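Local atomic coordinates of lipase aflb (Neosartorya fumigata, PDB entry 6IDY), a protein that probably hydrolyses ester bonds of acylglycerols and related lipids. Residues A[194-198]-A[211-215]. Residues are numbered along the deposited sequence.
Sequences WLNIP and YVAYA
Residues 194-198 are extended throughout: Trp194 and Leu195 end strand 190-195, and the chain runs on without turning back through Asn196 and Ile197 to Pro198. Residues 211-215 form one turn inside helix 205-223, closed by Ala215 N to Tyr211 O at 3.0 Å. Strand end and helix run in opposite senses, so the CA atoms nearest each other are Leu195 with Ala215 (7.5 Å) and Ile197 with Tyr211 (6.8 Å). Tyr211 gives up the most surface. Its CB points toward the strand end, and chi1 in m with chi2 near -90° lays the ring beside Pro198. The proline covers one ring face in a CH-pi contact, CD standing 3.7 Å from the ring centroid and 17° off its normal, while Pro198 CG comes within 3.5 Å of Tyr211 OH. Leu195, chi1 t and chi2 p, reaches the helix from the strand: CD2 packs against Tyr211 CB (3.8 Å) and Val212 CG2 (3.7 Å), and CD1 meets Ala215 CB at 4.0 Å, the small alanine leaving room for the leucine. Ile197 CG1 adds a looser touch on Tyr211 CB (4.3 Å). Asn196 points away and hydrogen-bonds to Leu110, Ser112 and Gly174. Leu143 also packs on Tyr211, and Asp238 and Thr239 of helix 235-245 on Val212; all touching residues but Pro198 are buried. Leu195 pairs with Leu165 of the parallel neighbour 161-166, and helix 205-223 leads on to parallel strand 227-232: this is helix-on-sheet packing in a beta-alpha-beta crossover of the alpha/beta-hydrolase fold.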
# COMPACT_ATOMS: atom_id res chain seq x y z
N TRP A 194 10.95 5.32 -2.58
CA TRP A 194 9.53 5.03 -2.77
C TRP A 194 9.10 5.28 -4.20
O TRP A 194 9.67 6.11 -4.91
CB TRP A 194 8.62 5.70 -1.74
CG TRP A 194 8.84 7.17 -1.55
CD1 TRP A 194 8.23 8.18 -2.23
CD2 TRP A 194 9.62 7.78 -0.52
NE1 TRP A 194 8.64 9.40 -1.73
CE2 TRP A 194 9.49 9.18 -0.67
CE3 TRP A 194 10.47 7.29 0.49
CZ2 TRP A 194 10.14 10.10 0.17
CZ3 TRP A 194 11.12 8.19 1.31
CH2 TRP A 194 10.96 9.58 1.15
N LEU A 195 8.14 4.49 -4.64
CA LEU A 195 7.66 4.54 -6.00
C LEU A 195 6.33 5.27 -6.09
O LEU A 195 5.31 4.76 -5.63
CB LEU A 195 7.56 3.09 -6.51
CG LEU A 195 7.18 2.87 -7.96
CD1 LEU A 195 8.30 3.31 -8.91
CD2 LEU A 195 6.87 1.41 -8.17
N ASN A 196 6.34 6.47 -6.66
CA ASN A 196 5.09 7.19 -6.85
C ASN A 196 4.51 6.75 -8.19
O ASN A 196 4.97 7.21 -9.24
CB ASN A 196 5.30 8.70 -6.78
CG ASN A 196 5.71 9.18 -5.41
OD1 ASN A 196 5.05 8.90 -4.40
ND2 ASN A 196 6.81 9.92 -5.34
N ILE A 197 3.57 5.79 -8.15
CA ILE A 197 2.92 5.25 -9.35
C ILE A 197 1.98 6.32 -9.93
O ILE A 197 1.13 6.82 -9.19
CB ILE A 197 2.22 3.89 -9.09
CG1 ILE A 197 3.26 2.80 -8.67
CG2 ILE A 197 1.39 3.43 -10.31
CD1 ILE A 197 2.68 1.47 -8.10
N PRO A 198 2.15 6.73 -11.22
CA PRO A 198 1.26 7.76 -11.80
C PRO A 198 -0.22 7.38 -11.73
O PRO A 198 -0.56 6.20 -11.83
CB PRO A 198 1.75 7.87 -13.25
CG PRO A 198 3.16 7.35 -13.23
CD PRO A 198 3.14 6.25 -12.21
N TYR A 211 6.14 -0.25 -13.26
CA TYR A 211 6.88 0.68 -12.42
C TYR A 211 7.63 -0.05 -11.32
O TYR A 211 8.74 0.34 -11.00
CB TYR A 211 5.95 1.76 -11.85
CG TYR A 211 5.42 2.69 -12.92
CD1 TYR A 211 6.11 3.84 -13.28
CD2 TYR A 211 4.24 2.40 -13.60
CE1 TYR A 211 5.64 4.68 -14.29
CE2 TYR A 211 3.76 3.23 -14.61
CZ TYR A 211 4.46 4.38 -14.95
OH TYR A 211 3.98 5.22 -15.91
N VAL A 212 7.03 -1.14 -10.76
CA VAL A 212 7.65 -1.97 -9.74
C VAL A 212 8.80 -2.77 -10.36
O VAL A 212 9.90 -2.77 -9.81
CB VAL A 212 6.65 -2.89 -8.98
CG1 VAL A 212 7.37 -3.77 -7.95
CG2 VAL A 212 5.56 -2.08 -8.31
N ALA A 213 8.55 -3.45 -11.50
CA ALA A 213 9.56 -4.25 -12.22
C ALA A 213 10.76 -3.38 -12.59
O ALA A 213 11.89 -3.77 -12.32
CB ALA A 213 8.96 -4.86 -13.48
N TYR A 214 10.51 -2.17 -13.14
CA TYR A 214 11.61 -1.27 -13.47
C TYR A 214 12.34 -0.79 -12.23
O TYR A 214 13.57 -0.80 -12.23
CB TYR A 214 11.19 -0.10 -14.38
CG TYR A 214 12.38 0.71 -14.86
CD1 TYR A 214 13.13 0.30 -15.96
CD2 TYR A 214 12.77 1.86 -14.19
CE1 TYR A 214 14.23 1.04 -16.39
CE2 TYR A 214 13.88 2.60 -14.60
CZ TYR A 214 14.60 2.18 -15.70
OH TYR A 214 15.70 2.91 -16.11
N ALA A 215 11.60 -0.38 -11.17
CA ALA A 215 12.19 0.10 -9.91
C ALA A 215 13.10 -0.96 -9.30
O ALA A 215 14.20 -0.63 -8.88
CB ALA A 215 11.11 0.50 -8.91